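Hypothetical protein Atu2684 (Agrobacterium tumefaciens, PDB 2AXO) is of unknown function but belongs to a family in the thioredoxin clan and carries a CxxC disulfide, consistent with a thiol-disulfide or redox-related role. Local coordinates at residues 42-54 and 72-84. Numbering follows the deposited sequence.
Sequences VKGVVELFTSQGC and DVVGLSYHVDYWN
Strands 45-50 and 74-79 are the two parallel strands of a beta-alpha-beta unit joined through helix 58-70, in a four-stranded mixed sheet of thioredoxin type; their axes approach to 4.6 Å, with 21° between their directions. The parallel assignment rests on an unbroken ladder in which V46, L48 and T50 each use both N and O, from V46 N to V74 O (2.9 Å) through to V80 N to T50 O. On the face bearing E47, F49 and Y78, the two rings are nearly parallel (14°) yet slid apart, with centroids 5.0 Å from each other, so F49 CD2 and CE2 rest on Y78 CB, and Y78 CD1 lies over the rim of one F49 face, short of a full stack. E47 CG lies anti to the carbonyl carbon (chi1 -67°) and the extended chain passes obliquely along the CE1 side of the Y78 ring to its hydroxyl, where OE2 accepts a weak hydrogen bond from Y78 OH (2.7 Å); the same oxygen is salt-bridged to R100. On the other face T50 CG2 sits 4.2 Å from the H79 ring centroid, almost on its normal, while T50 OG1 bonds D61. Past the strands, C54 CB lies over the five-membered ring of W83, 3.7 Å from its centroid. S51 OG accepts from G53 N (3.1 Å), an ST turn, and shares a water with V80 O and W83 N. The C54-C57 disulfide thus begins beside an indole whose NE1 is held by T115, and buried E47, with two partners on OE2, is probably kept ionised by R100.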
loop_
_atom_site.group_PDB
_atom_site.type_symbol
_atom_site.label_atom_id
_atom_site.label_comp_id
_atom_site.label_asym_id
_atom_site.label_seq_id
_atom_site.Cartn_x
_atom_site.Cartn_y
_atom_site.Cartn_z
ATOM N N VAL A 42 1.851 31.856 5.437
ATOM C CA VAL A 42 2.340 30.478 5.426
ATOM C C VAL A 42 2.791 30.131 4.014
ATOM O O VAL A 42 2.145 30.512 3.043
ATOM C CB VAL A 42 1.239 29.481 5.859
ATOM C CG1 VAL A 42 0.937 29.646 7.341
ATOM C CG2 VAL A 42 -0.022 29.718 5.039
ATOM N N LYS A 43 3.889 29.392 3.903
ATOM C CA LYS A 43 4.446 29.042 2.598
ATOM C C LYS A 43 3.755 27.898 1.855
ATOM O O LYS A 43 3.788 27.848 0.624
ATOM C CB LYS A 43 5.940 28.732 2.748
ATOM C CG LYS A 43 6.771 29.895 3.290
ATOM C CD LYS A 43 8.218 29.476 3.540
ATOM C CE LYS A 43 9.046 30.608 4.153
ATOM N NZ LYS A 43 9.237 31.737 3.206
ATOM N N GLY A 44 3.135 26.979 2.585
ATOM C CA GLY A 44 2.463 25.865 1.933
ATOM C C GLY A 44 2.161 24.711 2.871
ATOM O O GLY A 44 2.275 24.841 4.091
ATOM N N VAL A 45 1.778 23.577 2.295
ATOM C CA VAL A 45 1.447 22.389 3.066
ATOM C C VAL A 45 2.407 21.242 2.776
ATOM O O VAL A 45 2.693 20.927 1.616
ATOM C CB VAL A 45 0.007 21.922 2.759
ATOM C CG1 VAL A 45 -0.305 20.635 3.514
ATOM C CG2 VAL A 45 -0.977 23.016 3.149
ATOM N N VAL A 46 2.913 20.624 3.839
ATOM C CA VAL A 46 3.825 19.492 3.698
ATOM C C VAL A 46 3.248 18.286 4.429
ATOM O O VAL A 46 3.148 18.283 5.647
ATOM C CB VAL A 46 5.225 19.820 4.275
ATOM C CG1 VAL A 46 6.125 18.587 4.203
ATOM C CG2 VAL A 46 5.845 20.966 3.487
ATOM N N GLU A 47 2.858 17.273 3.662
ATOM C CA GLU A 47 2.292 16.057 4.210
ATOM C C GLU A 47 3.282 14.928 4.029
ATOM O O GLU A 47 3.544 14.491 2.911
ATOM C CB GLU A 47 0.984 15.720 3.502
ATOM C CG GLU A 47 -0.113 16.715 3.790
ATOM C CD GLU A 47 -1.356 16.452 2.975
ATOM O OE1 GLU A 47 -1.312 16.681 1.751
ATOM O OE2 GLU A 47 -2.359 16.001 3.566
ATOM N N LEU A 48 3.834 14.464 5.142
ATOM C CA LEU A 48 4.821 13.397 5.119
ATOM C C LEU A 48 4.233 12.035 5.444
ATOM O O LEU A 48 3.541 11.868 6.451
ATOM C CB LEU A 48 5.924 13.715 6.130
ATOM C CG LEU A 48 6.956 12.627 6.426
ATOM C CD1 LEU A 48 7.906 12.481 5.245
ATOM C CD2 LEU A 48 7.724 13.000 7.688
ATOM N N PHE A 49 4.501 11.062 4.579
ATOM C CA PHE A 49 4.049 9.698 4.811
ATOM C C PHE A 49 5.296 8.982 5.294
ATOM O O PHE A 49 6.323 8.951 4.611
ATOM C CB PHE A 49 3.475 9.095 3.529
ATOM C CG PHE A 49 2.216 9.778 3.086
ATOM C CD1 PHE A 49 2.271 10.956 2.344
ATOM C CD2 PHE A 49 0.975 9.321 3.526
ATOM C CE1 PHE A 49 1.109 11.675 2.052
ATOM C CE2 PHE A 49 -0.190 10.031 3.241
ATOM C CZ PHE A 49 -0.124 11.211 2.505
ATOM N N THR A 50 5.199 8.428 6.497
ATOM C CA THR A 50 6.333 7.790 7.144
ATOM C C THR A 50 5.867 6.618 7.998
ATOM O O THR A 50 4.715 6.217 7.929
ATOM C CB THR A 50 7.034 8.836 8.049
ATOM O OG1 THR A 50 8.146 8.247 8.731
ATOM C CG2 THR A 50 6.037 9.394 9.067
ATOM N N SER A 51 6.776 6.069 8.797
ATOM C CA SER A 51 6.457 4.961 9.691
ATOM C C SER A 51 7.655 4.668 10.577
ATOM O O SER A 51 8.802 4.846 10.164
ATOM C CB SER A 51 6.090 3.697 8.907
ATOM O OG SER A 51 5.892 2.608 9.797
ATOM N N GLN A 52 7.403 4.221 11.798
ATOM C CA GLN A 52 8.516 3.920 12.673
ATOM C C GLN A 52 9.191 2.636 12.196
ATOM O O GLN A 52 10.344 2.372 12.531
ATOM C CB GLN A 52 8.057 3.781 14.125
ATOM C CG GLN A 52 7.527 2.420 14.509
ATOM C CD GLN A 52 7.637 2.173 16.001
ATOM O OE1 GLN A 52 8.727 1.939 16.530
ATOM N NE2 GLN A 52 6.509 2.243 16.692
ATOM N N GLY A 53 8.472 1.850 11.399
ATOM C CA GLY A 53 9.030 0.610 10.876
ATOM C C GLY A 53 9.888 0.818 9.639
ATOM O O GLY A 53 10.519 -0.117 9.135
ATOM N N CYS A 54 9.897 2.052 9.143
ATOM C CA CYS A 54 10.672 2.443 7.967
ATOM C C CYS A 54 12.024 3.016 8.408
ATOM O O CYS A 54 12.099 4.123 8.944
ATOM C CB CYS A 54 9.870 3.478 7.164
ATOM S SG CYS A 54 10.809 4.587 6.069
ATOM N N ASP A 72 6.438 27.945 9.452
ATOM C CA ASP A 72 6.126 28.644 8.212
ATOM C C ASP A 72 5.402 27.773 7.192
ATOM O O ASP A 72 5.151 28.196 6.066
ATOM C CB ASP A 72 7.382 29.297 7.595
ATOM C CG ASP A 72 8.494 28.309 7.273
ATOM O OD1 ASP A 72 8.382 27.112 7.607
ATOM O OD2 ASP A 72 9.503 28.754 6.678
ATOM N N VAL A 73 5.062 26.555 7.601
ATOM C CA VAL A 73 4.312 25.644 6.745
ATOM C C VAL A 73 3.341 24.879 7.624
ATOM O O VAL A 73 3.486 24.854 8.852
ATOM C CB VAL A 73 5.223 24.617 6.015
ATOM C CG1 VAL A 73 6.317 25.343 5.251
ATOM C CG2 VAL A 73 5.824 23.631 7.005
ATOM N N VAL A 74 2.337 24.290 6.991
ATOM C CA VAL A 74 1.355 23.472 7.689
ATOM C C VAL A 74 1.933 22.078 7.502
ATOM O O VAL A 74 1.912 21.540 6.394
ATOM C CB VAL A 74 -0.035 23.553 7.017
ATOM C CG1 VAL A 74 -0.934 22.443 7.544
ATOM C CG2 VAL A 74 -0.666 24.919 7.292
ATOM N N GLY A 75 2.474 21.513 8.576
ATOM C CA GLY A 75 3.088 20.203 8.495
ATOM C C GLY A 75 2.284 19.094 9.132
ATOM O O GLY A 75 1.763 19.235 10.236
ATOM N N LEU A 76 2.197 17.978 8.421
ATOM C CA LEU A 76 1.452 16.820 8.889
ATOM C C LEU A 76 2.225 15.542 8.650
ATOM O O LEU A 76 2.898 15.395 7.631
ATOM C CB LEU A 76 0.126 16.724 8.148
ATOM C CG LEU A 76 -0.842 17.882 8.380
ATOM C CD1 LEU A 76 -1.921 17.841 7.324
ATOM C CD2 LEU A 76 -1.441 17.787 9.780
ATOM N N SER A 77 2.115 14.615 9.589
ATOM C CA SER A 77 2.774 13.328 9.464
ATOM C C SER A 77 1.713 12.226 9.428
ATOM O O SER A 77 0.897 12.112 10.344
ATOM C CB SER A 77 3.715 13.094 10.643
ATOM O OG SER A 77 4.303 11.814 10.551
ATOM N N TYR A 78 1.716 11.440 8.355
ATOM C CA TYR A 78 0.774 10.334 8.204
ATOM C C TYR A 78 1.514 9.004 8.290
ATOM O O TYR A 78 2.203 8.615 7.348
ATOM C CB TYR A 78 0.064 10.374 6.849
ATOM C CG TYR A 78 -0.820 11.574 6.614
ATOM C CD1 TYR A 78 -0.286 12.774 6.150
ATOM C CD2 TYR A 78 -2.196 11.503 6.831
ATOM C CE1 TYR A 78 -1.102 13.875 5.906
ATOM C CE2 TYR A 78 -3.021 12.599 6.592
ATOM C CZ TYR A 78 -2.468 13.779 6.130
ATOM O OH TYR A 78 -3.271 14.868 5.895
ATOM N N HIS A 79 1.369 8.301 9.406
ATOM C CA HIS A 79 2.031 7.011 9.552
ATOM C C HIS A 79 1.288 5.953 8.746
ATOM O O HIS A 79 0.098 5.721 8.963
ATOM C CB HIS A 79 2.091 6.602 11.025
ATOM C CG HIS A 79 3.087 7.382 11.827
ATOM N ND1 HIS A 79 2.942 8.726 12.092
ATOM C CD2 HIS A 79 4.246 7.004 12.417
ATOM C CE1 HIS A 79 3.969 9.144 12.813
ATOM N NE2 HIS A 79 4.774 8.118 13.023
ATOM N N VAL A 80 1.996 5.323 7.810
ATOM C CA VAL A 80 1.412 4.284 6.960
ATOM C C VAL A 80 1.453 2.925 7.654
ATOM O O VAL A 80 2.268 2.698 8.547
ATOM C CB VAL A 80 2.150 4.198 5.606
ATOM C CG1 VAL A 80 1.964 5.501 4.845
ATOM C CG2 VAL A 80 3.633 3.916 5.827
ATOM N N ASP A 81 0.577 2.014 7.244
ATOM C CA ASP A 81 0.530 0.705 7.883
ATOM C C ASP A 81 1.323 -0.397 7.196
ATOM O O ASP A 81 1.459 -1.490 7.743
ATOM C CB ASP A 81 -0.929 0.254 8.042
ATOM C CG ASP A 81 -1.601 -0.043 6.714
ATOM O OD1 ASP A 81 -1.004 0.240 5.652
ATOM O OD2 ASP A 81 -2.737 -0.559 6.728
ATOM N N TYR A 82 1.872 -0.126 6.018
ATOM C CA TYR A 82 2.593 -1.179 5.327
ATOM C C TYR A 82 4.011 -1.492 5.795
ATOM O O TYR A 82 4.785 -2.124 5.079
ATOM C CB TYR A 82 2.556 -0.939 3.813
ATOM C CG TYR A 82 3.023 0.411 3.322
ATOM C CD1 TYR A 82 4.377 0.735 3.295
ATOM C CD2 TYR A 82 2.118 1.320 2.780
ATOM C CE1 TYR A 82 4.821 1.925 2.723
ATOM C CE2 TYR A 82 2.544 2.510 2.209
ATOM C CZ TYR A 82 3.894 2.805 2.176
ATOM O OH TYR A 82 4.322 3.956 1.561
ATOM N N TRP A 83 4.341 -1.065 7.009
ATOM C CA TRP A 83 5.652 -1.344 7.580
ATOM C C TRP A 83 5.478 -2.160 8.850
ATOM O O TRP A 83 6.446 -2.465 9.548
ATOM C CB TRP A 83 6.409 -0.052 7.895
ATOM C CG TRP A 83 7.018 0.573 6.693
ATOM C CD1 TRP A 83 6.554 1.660 6.005
ATOM C CD2 TRP A 83 8.198 0.139 6.013
ATOM N NE1 TRP A 83 7.376 1.929 4.940
ATOM C CE2 TRP A 83 8.395 1.012 4.922
ATOM C CE3 TRP A 83 9.110 -0.905 6.220
ATOM C CZ2 TRP A 83 9.473 0.878 4.037
ATOM C CZ3 TRP A 83 10.182 -1.042 5.338
ATOM C CH2 TRP A 83 10.353 -0.153 4.262
ATOM N N ASN A 84 4.233 -2.511 9.144
ATOM C CA ASN A 84 3.935 -3.304 10.327
ATOM C C ASN A 84 4.045 -4.776 9.967
ATOM O O ASN A 84 3.714 -5.179 8.853
ATOM C CB ASN A 84 2.519 -3.013 10.836
ATOM C CG ASN A 84 2.262 -1.533 11.041
ATOM O OD1 ASN A 84 3.105 -0.811 11.573
ATOM N ND2 ASN A 84 1.087 -1.076 10.627
HETATM O O HOH W 1 3.665 0.660 9.433
HETATM O O HOH W 2 9.471 -2.728 9.618
#